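Local structure of N-acetylglucosamine-6-phosphate deacetylase (Thermotoga maritima, 1O12) at residues V18-V21 with E27-G30; F81-G86 with V363-E368; N212-L217 with I222-A227; E248-V253 with R315-C320; D340-G343 with T349-D352. The protein probably removes the acetyl group from N-acetylglucosamine 6-phosphate, as a metal-dependent hydrolase of the NagA family that binds one divalent metal cation per subunit. All coordinates share one frame; numbering follows the deposited sequence.

Overall arrangement
From the N terminus, interaction 1 comes first: it closes a short turn and pairs strands 18-22 and 26-35 of a hairpin. Interaction 2 spans the longest gap, joining the end of helix 75-83 to strand 362-367 near the C terminus. Interactions 3, 4 and 5 all nest inside that loop, in series. Interaction 3 folds the 212-217 loop onto helix 223-230, and interaction 4 packs helix 247-257 against helix 307-318. Both touch the second subunit. Interaction 5 closes a small loop before strand 353-356 and touches interaction 2 through the Glu368 to Arg350 salt bridge. Interactions 2 and 3 lie on opposite sides of the chain's centre.

Interaction 1 of 5, residues V18-V21 with E27-G30; sequences VLIV and EFTG
Ile20 lays its side chain against the ring of Phe28, with CD1 3.5 Å from Phe28 CE1. The two residues face each other across an antiparallel beta hairpin formed by strands 18-22 and 26-35. CD1 comes in obliquely to the ring. With CG1 anti to the carbonyl carbon (chi1 -57°) and the chain extended beyond it, CD1 also reaches Gly30 CA. CG2 meets the same side of the ring, near CE1 and CZ. Val42 and Lys44 of strand 38-44 also touch Phe28, and Ile345 packs on Ile20.

Leu19 and Glu27 point to the other face of the hairpin, with Thr29 and Val21. There Leu19 CD2 rests 3.7 Å from Glu27 CB. Val21 CG2 is a looser neighbour of the same CB. The acid end of Glu27 is turned to Thr323, where OE2 is hydrogen-bonded to OG1. Thr29 OG1 is bonded to the carbonyl of Arg45.

Two hydrogen-bonded pairs join the backbones. Ile20 and Phe28 bond both ways, as do Val18 and Gly30. Leu19 with Thr29 and Val21 with Glu27 are the non-hydrogen-bonded pairs between and beside them. Two CA-H...O contacts add to the grip, from Thr29 CA to Val18 O and from Glu27 CA to Ile20 O. Gly30 leaves room for Ile20 CD1, which a side chain there would meet. Strand 18-22 also pairs with strand 52-59 through Leu53. The bond from Val18 N to Gly30 O is nearly straight, 3.0 Å long with an angle of 171° at the hydrogen.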
# COMPACT_ATOMS: atom_id res chain seq x y z
N VAL A 18 11.05 -31.61 18.28
CA VAL A 18 10.66 -30.21 18.27
C VAL A 18 10.00 -29.79 16.99
O VAL A 18 10.09 -30.47 15.96
CB VAL A 18 11.88 -29.26 18.53
CG1 VAL A 18 12.24 -29.28 19.98
CG2 VAL A 18 13.09 -29.64 17.66
N LEU A 19 9.32 -28.66 17.06
CA LEU A 19 8.71 -28.10 15.87
C LEU A 19 9.83 -27.28 15.25
O LEU A 19 10.06 -26.15 15.65
CB LEU A 19 7.56 -27.17 16.25
CG LEU A 19 6.52 -27.01 15.15
CD1 LEU A 19 5.56 -25.86 15.54
CD2 LEU A 19 7.18 -26.73 13.83
N ILE A 20 10.56 -27.87 14.31
CA ILE A 20 11.66 -27.21 13.62
C ILE A 20 11.13 -26.16 12.63
O ILE A 20 10.24 -26.44 11.83
CB ILE A 20 12.49 -28.22 12.82
CG1 ILE A 20 12.99 -29.31 13.76
CG2 ILE A 20 13.65 -27.50 12.09
CD1 ILE A 20 13.43 -30.59 13.00
N VAL A 21 11.70 -24.96 12.66
CA VAL A 21 11.23 -23.94 11.77
C VAL A 21 12.35 -23.32 10.97
O VAL A 21 13.19 -22.64 11.53
CB VAL A 21 10.53 -22.81 12.54
CG1 VAL A 21 9.92 -21.85 11.59
CG2 VAL A 21 9.50 -23.39 13.50
N GLU A 27 8.13 -25.67 8.26
CA GLU A 27 8.11 -26.12 9.64
C GLU A 27 7.72 -27.59 9.75
O GLU A 27 6.83 -28.04 9.06
CB GLU A 27 7.16 -25.27 10.47
CG GLU A 27 5.88 -25.02 9.76
CD GLU A 27 5.16 -23.84 10.33
OE1 GLU A 27 4.49 -24.01 11.36
OE2 GLU A 27 5.28 -22.75 9.74
N PHE A 28 8.39 -28.33 10.63
CA PHE A 28 8.12 -29.75 10.77
C PHE A 28 8.74 -30.35 12.02
O PHE A 28 9.74 -29.84 12.53
CB PHE A 28 8.64 -30.47 9.53
CG PHE A 28 10.07 -30.15 9.22
CD1 PHE A 28 11.11 -30.75 9.92
CD2 PHE A 28 10.38 -29.22 8.22
CE1 PHE A 28 12.44 -30.43 9.65
CE2 PHE A 28 11.71 -28.90 7.93
CZ PHE A 28 12.74 -29.50 8.65
N THR A 29 8.13 -31.41 12.54
CA THR A 29 8.66 -32.06 13.74
C THR A 29 9.88 -32.87 13.37
O THR A 29 9.96 -33.44 12.27
CB THR A 29 7.64 -33.00 14.39
OG1 THR A 29 7.31 -34.05 13.47
CG2 THR A 29 6.39 -32.24 14.76
N GLY A 30 10.83 -32.91 14.28
CA GLY A 30 12.06 -33.65 14.05
C GLY A 30 13.12 -33.39 15.12
O GLY A 30 12.80 -32.95 16.24

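Interaction 2 of 5, residues F81-G86 with V363-E368; sequences FLYSQG and VMTIKE
Thr365 reaches from strand 362-367 to the end of helix 75-83. Its CB lies 3.3 Å from Tyr83 O. From there the side chain forks. OG1 donates to Tyr83 O at 2.5 Å, in the plane of that carbonyl, and lies 3.3 Å from Gly86 CA. It stands anti to the carbonyl carbon of its own residue (chi1 -56°), which aims it at the helix end. The other branch, CG2, meets Tyr83 CD1 at 4.0 Å, obliquely to the ring.

Farther along the strand, Lys367 CG lies 3.4 Å from Tyr83 OH. The lysine then bends away, and its NZ forms a salt bridge with Asp352. Tyr83 OH is hydrogen-bonded to Glu79.

The helix closes in a Schellman motif. Gly86 is its C-prime residue, and its positive phi (78°) favours glycine. In this amidohydrolase fold the contact joins the end of helix 75-83 to strand 362-367, which pairs with strands 353-356 and 370-374 near the C terminus. Two donors, Thr365 OG1 and Gly86 N, grip Tyr83 O. The carbonyl that closes the helix is thus also the one that ties the helix end to the strand.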
# COMPACT_ATOMS: atom_id res chain seq x y z
N PHE A 81 21.73 -9.64 28.12
CA PHE A 81 20.28 -9.59 28.22
C PHE A 81 19.59 -10.15 26.98
O PHE A 81 18.64 -10.93 27.09
CB PHE A 81 19.79 -8.16 28.45
CG PHE A 81 18.31 -8.07 28.57
CD1 PHE A 81 17.66 -8.61 29.69
CD2 PHE A 81 17.54 -7.54 27.54
CE1 PHE A 81 16.25 -8.63 29.77
CE2 PHE A 81 16.13 -7.56 27.62
CZ PHE A 81 15.49 -8.11 28.74
N LEU A 82 20.06 -9.72 25.81
CA LEU A 82 19.49 -10.14 24.54
C LEU A 82 19.32 -11.65 24.36
O LEU A 82 18.40 -12.10 23.65
CB LEU A 82 20.30 -9.55 23.39
CG LEU A 82 20.12 -8.03 23.35
CD1 LEU A 82 20.72 -7.49 22.09
CD2 LEU A 82 18.65 -7.68 23.43
N TYR A 83 20.19 -12.43 25.00
CA TYR A 83 20.10 -13.87 24.90
C TYR A 83 18.78 -14.33 25.49
O TYR A 83 18.19 -15.31 25.04
CB TYR A 83 21.28 -14.54 25.61
CG TYR A 83 22.58 -14.46 24.81
CD1 TYR A 83 22.59 -14.74 23.44
CD2 TYR A 83 23.79 -14.10 25.42
CE1 TYR A 83 23.77 -14.66 22.70
CE2 TYR A 83 24.98 -14.02 24.68
CZ TYR A 83 24.95 -14.30 23.33
OH TYR A 83 26.09 -14.19 22.59
N SER A 84 18.29 -13.60 26.49
CA SER A 84 17.01 -13.93 27.13
C SER A 84 15.84 -13.56 26.23
O SER A 84 14.70 -13.78 26.60
CB SER A 84 16.84 -13.18 28.44
OG SER A 84 16.65 -11.80 28.21
N GLN A 85 16.12 -12.98 25.08
CA GLN A 85 15.08 -12.62 24.13
C GLN A 85 15.27 -13.48 22.89
O GLN A 85 14.59 -13.29 21.88
CB GLN A 85 15.15 -11.13 23.79
CG GLN A 85 14.79 -10.24 24.94
CD GLN A 85 13.41 -10.54 25.47
OE1 GLN A 85 12.45 -10.56 24.72
NE2 GLN A 85 13.30 -10.78 26.77
N GLY A 86 16.22 -14.42 22.98
CA GLY A 86 16.51 -15.31 21.88
C GLY A 86 17.36 -14.69 20.78
O GLY A 86 17.58 -15.33 19.75
N VAL A 363 12.61 -20.04 25.89
CA VAL A 363 12.96 -20.93 26.96
C VAL A 363 14.43 -21.34 26.87
O VAL A 363 14.99 -21.89 27.79
CB VAL A 363 11.99 -22.17 27.02
CG1 VAL A 363 11.03 -22.14 25.87
CG2 VAL A 363 12.75 -23.48 27.02
N MSE A 364 15.09 -21.04 25.76
CA MSE A 364 16.48 -21.41 25.64
C MSE A 364 17.11 -20.81 24.39
O MSE A 364 16.52 -20.82 23.31
CB MSE A 364 16.63 -22.93 25.60
CG MSE A 364 18.08 -23.40 25.49
SE MSE A 364 18.39 -25.34 25.82
CE MSE A 364 18.91 -25.96 24.04
N THR A 365 18.32 -20.28 24.55
CA THR A 365 19.02 -19.67 23.44
C THR A 365 20.37 -20.34 23.29
O THR A 365 21.03 -20.66 24.27
CB THR A 365 19.19 -18.14 23.67
OG1 THR A 365 17.90 -17.55 23.88
CG2 THR A 365 19.85 -17.46 22.48
N ILE A 366 20.77 -20.57 22.05
CA ILE A 366 22.03 -21.20 21.74
C ILE A 366 22.77 -20.31 20.76
O ILE A 366 22.19 -19.90 19.77
CB ILE A 366 21.77 -22.56 21.11
CG1 ILE A 366 21.02 -23.43 22.14
CG2 ILE A 366 23.09 -23.19 20.61
CD1 ILE A 366 20.36 -24.66 21.58
N LYS A 367 24.03 -20.02 21.05
CA LYS A 367 24.90 -19.18 20.21
C LYS A 367 26.10 -20.08 19.94
O LYS A 367 26.75 -20.53 20.87
CB LYS A 367 25.38 -17.97 21.03
CG LYS A 367 25.52 -16.66 20.29
CD LYS A 367 26.40 -16.75 19.08
CE LYS A 367 26.44 -15.41 18.38
NZ LYS A 367 26.47 -15.51 16.89
N GLU A 368 26.41 -20.37 18.68
CA GLU A 368 27.54 -21.25 18.42
C GLU A 368 27.47 -22.52 19.28
O GLU A 368 28.29 -22.69 20.18
CB GLU A 368 28.86 -20.53 18.73
CG GLU A 368 29.41 -19.72 17.59
CD GLU A 368 29.75 -20.58 16.38
OE1 GLU A 368 30.72 -21.37 16.47
OE2 GLU A 368 29.05 -20.47 15.35

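Interaction 3 of 5, residues N212-L217 with I222-A227; sequences NGLKPL and IGITGA
Thr225 gives this contact its polar link: OG1 donates to Lys215 O at 2.6 Å. The bond ties the 212-217 loop to helix 223-230, in an amidohydrolase domain of the TIM-barrel clan. The donor is tilted 21° from the carbonyl plane. With OG1 anti to its own carbonyl carbon (chi1 -51°), the hydroxyl faces the loop. Leu214 CB lies 3.6 Å from Thr225 OG1.

The apolar contacts lie on either side of that bond. Leu214 CD2 packs on Ile224 CG2 at 3.5 Å, and the two side chains cross at about a right angle. Ile207 of strand 206-207 touches both residues. Toward the other end, Leu217 CD1 rests against both Ile222 and Gly226, 3.7 Å from Ile222 CB. A side chain at position 226 would crowd that methyl and clash with Ile222 CB.

The 212-217 segment begins with Asn212 and Gly213, predicted to bind substrate. Asn212 ND2 is bonded to the carbonyl of His244, another predicted substrate residue. The side chain of Leu214 lies about 6 Å from that of His209, an iron ligand. Farther along, Pro216 packs on Leu217 of the second subunit, and Leu217 on Leu252 of the second subunit, so the loop also forms part of the dimer contact. Inside the helix, Gly226 N bonds to Ile222 O. Leu217 CD1 lies close beside this turn, 3.4 Å from Gly226 CA.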
# COMPACT_ATOMS: atom_id res chain seq x y z
N ASN A 212 7.88 5.43 9.98
CA ASN A 212 8.19 6.59 10.83
C ASN A 212 9.39 7.36 10.26
O ASN A 212 10.37 6.77 9.80
CB ASN A 212 8.52 6.15 12.26
CG ASN A 212 7.59 5.05 12.79
OD1 ASN A 212 7.97 3.87 12.87
ND2 ASN A 212 6.36 5.44 13.18
N GLY A 213 9.30 8.69 10.27
CA GLY A 213 10.41 9.50 9.77
C GLY A 213 10.49 9.63 8.27
O GLY A 213 11.58 9.77 7.71
N LEU A 214 9.35 9.59 7.60
CA LEU A 214 9.32 9.71 6.15
C LEU A 214 8.13 10.56 5.73
O LEU A 214 7.16 10.73 6.49
CB LEU A 214 9.20 8.33 5.51
CG LEU A 214 10.33 7.36 5.88
CD1 LEU A 214 9.78 5.94 5.87
CD2 LEU A 214 11.51 7.53 4.91
N LYS A 215 8.19 11.11 4.53
CA LYS A 215 7.06 11.88 4.06
C LYS A 215 6.02 10.80 3.74
O LYS A 215 6.37 9.70 3.27
CB LYS A 215 7.41 12.66 2.80
CG LYS A 215 6.31 13.61 2.35
CD LYS A 215 6.49 15.03 2.90
CE LYS A 215 7.59 15.80 2.18
NZ LYS A 215 7.85 17.10 2.85
N PRO A 216 4.74 11.07 4.03
CA PRO A 216 3.67 10.11 3.75
C PRO A 216 3.51 9.81 2.25
O PRO A 216 4.16 10.43 1.39
CB PRO A 216 2.43 10.81 4.31
CG PRO A 216 2.99 11.59 5.48
CD PRO A 216 4.26 12.16 4.89
N LEU A 217 2.63 8.86 1.96
CA LEU A 217 2.33 8.48 0.60
C LEU A 217 1.26 9.43 0.04
O LEU A 217 0.14 9.52 0.58
CB LEU A 217 1.83 7.05 0.60
CG LEU A 217 1.39 6.46 -0.73
CD1 LEU A 217 2.58 5.85 -1.39
CD2 LEU A 217 0.32 5.40 -0.50
N ILE A 222 4.72 9.58 -4.48
CA ILE A 222 4.61 8.49 -3.53
C ILE A 222 5.75 8.45 -2.53
O ILE A 222 5.64 7.83 -1.46
CB ILE A 222 4.44 7.12 -4.27
CG1 ILE A 222 5.69 6.76 -5.06
CG2 ILE A 222 3.24 7.19 -5.21
CD1 ILE A 222 5.62 5.36 -5.63
N GLY A 223 6.83 9.16 -2.87
CA GLY A 223 7.99 9.26 -1.99
C GLY A 223 8.65 7.95 -1.57
O GLY A 223 8.43 6.88 -2.17
N ILE A 224 9.49 8.04 -0.54
CA ILE A 224 10.19 6.86 -0.04
C ILE A 224 9.20 5.83 0.47
O ILE A 224 9.40 4.63 0.31
CB ILE A 224 11.17 7.21 1.15
CG1 ILE A 224 12.37 7.99 0.66
CG2 ILE A 224 11.67 5.91 1.80
CD1 ILE A 224 13.62 7.76 1.51
N THR A 225 8.13 6.30 1.10
CA THR A 225 7.10 5.41 1.63
C THR A 225 6.50 4.60 0.50
O THR A 225 6.23 3.41 0.65
CB THR A 225 6.00 6.22 2.31
OG1 THR A 225 6.62 7.13 3.23
CG2 THR A 225 5.00 5.34 3.02
N GLY A 226 6.30 5.27 -0.63
CA GLY A 226 5.72 4.63 -1.79
C GLY A 226 6.70 3.69 -2.44
O GLY A 226 6.33 2.62 -2.92
N ALA A 227 7.96 4.10 -2.46
CA ALA A 227 9.01 3.25 -3.02
C ALA A 227 9.05 2.01 -2.15
O ALA A 227 9.06 0.89 -2.66
CB ALA A 227 10.35 3.96 -2.97

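Interaction 4 of 5, residues E248-V253 with R315-C320; sequences EMVKLV and RKFTGC
Phe317 and Val250 make the apolar heart of this helix-to-helix packing, between helix 247-257 and the last turn of helix 307-318 in the TIM-barrel-clan domain. Val250 CG2 lies 3.9 Å from Phe317 CD1. It approaches the ring obliquely. The first torsion of Phe317 (chi1 -67°) sends the ring toward helix 247-257, and chi2 turns CD1 to the valine. The other methyl, Val250 CG1, is 4.0 Å from Phe317 CB. It also meets Thr318 CG2, where the side chains cross at about a right angle. Arg247 touches Phe317 as well, and Phe314 packs on Val250.

Lys251 is the third main partner. Its chain passes over the end of the neighbouring helix, with CE 3.0 Å from Phe317 O. Lys251 NZ is farther off, 3.8 Å from Phe317 O, and makes no hydrogen bond to it. The contact is therefore made by the methylene groups. Cutting Lys251 back to an alanine is likely to strip Phe317 O of its aliphatic cover and open a gap beside the helix end. Lys251 also packs on Leu230 of the second subunit, so this helix contributes to the dimer contact.

Gly319, with positive phi, is the first residue to leave the helix. Its exit is marked by an ST turn: Thr318 OG1 accepts from Cys320 N at 3.0 Å, and is also bonded to Phe314 O.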
# COMPACT_ATOMS: atom_id res chain seq x y z
N GLU A 248 -3.51 -2.33 12.51
CA GLU A 248 -3.99 -2.27 11.12
C GLU A 248 -2.86 -1.95 10.12
O GLU A 248 -2.79 -2.57 9.06
CB GLU A 248 -5.11 -1.24 10.98
CG GLU A 248 -6.30 -1.53 11.84
CD GLU A 248 -6.00 -1.36 13.34
OE1 GLU A 248 -5.41 -0.31 13.71
OE2 GLU A 248 -6.37 -2.26 14.14
N MSE A 249 -1.98 -1.01 10.44
CA MSE A 249 -0.86 -0.66 9.56
C MSE A 249 0.04 -1.87 9.31
O MSE A 249 0.38 -2.18 8.15
CB MSE A 249 0.01 0.42 10.19
CG MSE A 249 0.17 1.67 9.34
SE MSE A 249 0.63 1.43 7.44
CE MSE A 249 1.39 3.21 7.14
N VAL A 250 0.44 -2.52 10.40
CA VAL A 250 1.26 -3.70 10.33
C VAL A 250 0.57 -4.71 9.41
O VAL A 250 1.20 -5.32 8.54
CB VAL A 250 1.45 -4.37 11.73
CG1 VAL A 250 2.21 -5.68 11.57
CG2 VAL A 250 2.19 -3.43 12.66
N LYS A 251 -0.73 -4.91 9.63
CA LYS A 251 -1.48 -5.84 8.81
C LYS A 251 -1.41 -5.44 7.34
O LYS A 251 -1.33 -6.30 6.47
CB LYS A 251 -2.93 -5.90 9.25
CG LYS A 251 -3.53 -7.29 9.15
CD LYS A 251 -4.86 -7.38 9.93
CE LYS A 251 -4.66 -7.03 11.42
NZ LYS A 251 -5.92 -7.06 12.25
N LEU A 252 -1.45 -4.14 7.08
CA LEU A 252 -1.36 -3.61 5.71
C LEU A 252 0.04 -3.83 5.12
O LEU A 252 0.19 -4.36 4.02
CB LEU A 252 -1.71 -2.12 5.69
CG LEU A 252 -1.59 -1.40 4.34
CD1 LEU A 252 -2.31 -2.21 3.23
CD2 LEU A 252 -2.15 0.03 4.47
N VAL A 253 1.08 -3.45 5.85
CA VAL A 253 2.43 -3.65 5.33
C VAL A 253 2.65 -5.14 5.06
O VAL A 253 3.24 -5.53 4.04
CB VAL A 253 3.50 -3.13 6.30
CG1 VAL A 253 4.87 -3.48 5.75
CG2 VAL A 253 3.35 -1.64 6.47
N ARG A 315 3.23 -11.77 15.10
CA ARG A 315 2.46 -12.97 14.87
C ARG A 315 0.97 -12.76 15.13
O ARG A 315 0.14 -13.28 14.40
CB ARG A 315 2.96 -14.09 15.77
CG ARG A 315 2.21 -15.39 15.52
CD ARG A 315 2.28 -16.29 16.71
NE ARG A 315 2.13 -17.68 16.31
CZ ARG A 315 2.03 -18.70 17.14
NH1 ARG A 315 2.07 -18.50 18.45
NH2 ARG A 315 1.91 -19.95 16.67
N LYS A 316 0.64 -12.00 16.17
CA LYS A 316 -0.75 -11.77 16.50
C LYS A 316 -1.41 -10.79 15.55
O LYS A 316 -2.56 -10.98 15.15
CB LYS A 316 -0.87 -11.25 17.93
CG LYS A 316 -2.29 -10.95 18.39
CD LYS A 316 -2.25 -10.02 19.59
CE LYS A 316 -1.13 -10.44 20.59
NZ LYS A 316 -0.14 -9.34 20.92
N PHE A 317 -0.69 -9.73 15.19
CA PHE A 317 -1.24 -8.73 14.30
C PHE A 317 -1.58 -9.30 12.93
O PHE A 317 -2.63 -8.99 12.36
CB PHE A 317 -0.25 -7.57 14.13
CG PHE A 317 -0.03 -6.76 15.38
CD1 PHE A 317 1.02 -5.86 15.46
CD2 PHE A 317 -0.91 -6.86 16.48
CE1 PHE A 317 1.21 -5.06 16.62
CE2 PHE A 317 -0.74 -6.09 17.62
CZ PHE A 317 0.33 -5.18 17.70
N THR A 318 -0.71 -10.17 12.41
CA THR A 318 -0.88 -10.71 11.08
C THR A 318 -1.46 -12.10 10.95
O THR A 318 -2.06 -12.42 9.93
CB THR A 318 0.47 -10.72 10.31
OG1 THR A 318 1.30 -11.80 10.79
CG2 THR A 318 1.21 -9.40 10.49
N GLY A 319 -1.28 -12.94 11.96
CA GLY A 319 -1.78 -14.29 11.84
C GLY A 319 -0.88 -15.08 10.91
O GLY A 319 -1.30 -16.11 10.38
N CYS A 320 0.36 -14.64 10.71
CA CYS A 320 1.27 -15.36 9.82
C CYS A 320 1.73 -16.68 10.44
O CYS A 320 1.47 -16.96 11.61
CB CYS A 320 2.51 -14.51 9.52
SG CYS A 320 3.56 -14.36 10.99

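Interaction 5 of 5, residues D340-G343 with T349-D352; sequences DDRG and TRAD
Arg350 N donates to Asp341 O at 2.8 Å, the main direct polar bond between the two sides of this loop. The loop precedes strand 353-356 in the amidohydrolase fold, and at Ala351 the chain makes an inverse gamma turn. The N-H...O angle is 151°, and the donor is tilted from the carbonyl plane. A water links the far end: it accepts from Gly343 N and donates to Asp352 O.

The charged pair is weaker. Arg342 NH1 stands 3.9 Å from Asp352 OD2, a long salt bridge, with guanidinium and carboxylate planes 79° apart. Besides its pairing with Lys367, Asp352 accepts at OD1 from the backbone N of Glu368. Arg350 NE forms a salt bridge with Glu368. This acid probably offsets the nearness of the two arginines, whose NH2 (Arg342) and NH1 (Arg350) are 3.8 Å apart.

Packing comes from the aliphatic parts. The bend of Arg342 at chi2 (69°) folds CD against Arg350 CB at 3.6 Å. With a serine in place of Arg342, the long, weak charge pair is likely to be lost, leaving Asp352 to Lys367, and Arg350 CB to be left without the methylene packed on it. Asp341 CB meets Arg350 CG, and Thr349 CB approaches Asp341 O. Thr349 OG1 is itself bonded to Ala346 O. Next to the long salt bridge, Arg342 CD comes within 3.2 Å of Asp352 OD2.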
# COMPACT_ATOMS: atom_id res chain seq x y z
N ASP A 340 25.41 -15.68 5.36
CA ASP A 340 25.04 -16.90 4.67
C ASP A 340 24.90 -18.19 5.47
O ASP A 340 24.28 -19.14 5.00
CB ASP A 340 26.01 -17.11 3.51
CG ASP A 340 26.14 -15.85 2.64
OD1 ASP A 340 25.14 -15.09 2.51
OD2 ASP A 340 27.25 -15.63 2.08
N ASP A 341 25.46 -18.23 6.67
CA ASP A 341 25.37 -19.43 7.50
C ASP A 341 24.61 -19.16 8.80
O ASP A 341 24.88 -19.76 9.83
CB ASP A 341 26.78 -19.93 7.86
CG ASP A 341 27.55 -20.45 6.66
OD1 ASP A 341 28.78 -20.72 6.81
OD2 ASP A 341 26.94 -20.62 5.57
N ARG A 342 23.67 -18.23 8.74
CA ARG A 342 22.88 -17.86 9.91
C ARG A 342 21.43 -17.77 9.41
O ARG A 342 21.20 -17.82 8.21
CB ARG A 342 23.34 -16.50 10.43
CG ARG A 342 23.72 -16.44 11.88
CD ARG A 342 24.99 -17.19 12.17
NE ARG A 342 26.17 -16.60 11.54
CZ ARG A 342 26.66 -15.40 11.83
NH1 ARG A 342 26.07 -14.65 12.74
NH2 ARG A 342 27.76 -14.97 11.22
N GLY A 343 20.47 -17.64 10.32
CA GLY A 343 19.07 -17.51 9.94
C GLY A 343 18.46 -18.76 9.35
O GLY A 343 17.45 -18.72 8.66
N THR A 349 25.00 -25.06 8.42
CA THR A 349 24.99 -23.70 8.93
C THR A 349 25.32 -23.57 10.43
O THR A 349 25.41 -24.56 11.16
CB THR A 349 23.62 -23.07 8.66
OG1 THR A 349 22.63 -23.72 9.46
CG2 THR A 349 23.24 -23.23 7.18
N ARG A 350 25.51 -22.33 10.88
CA ARG A 350 25.83 -22.05 12.27
C ARG A 350 24.68 -22.35 13.23
O ARG A 350 23.52 -22.01 12.97
CB ARG A 350 26.25 -20.59 12.44
CG ARG A 350 27.37 -20.16 11.50
CD ARG A 350 28.72 -20.76 11.87
NE ARG A 350 29.50 -19.90 12.76
CZ ARG A 350 29.98 -18.68 12.46
NH1 ARG A 350 29.78 -18.13 11.25
NH2 ARG A 350 30.68 -18.01 13.37
N ALA A 351 25.01 -22.96 14.36
CA ALA A 351 24.00 -23.27 15.35
C ALA A 351 23.59 -22.10 16.26
O ALA A 351 23.84 -22.13 17.46
CB ALA A 351 24.42 -24.48 16.19
N ASP A 352 23.00 -21.06 15.68
CA ASP A 352 22.48 -19.95 16.50
C ASP A 352 20.98 -20.27 16.49
O ASP A 352 20.31 -20.17 15.46
CB ASP A 352 22.78 -18.58 15.87
CG ASP A 352 24.26 -18.17 15.98
OD1 ASP A 352 25.02 -18.85 16.72
OD2 ASP A 352 24.67 -17.17 15.33
O HOH W 1 20.84 -19.09 12.97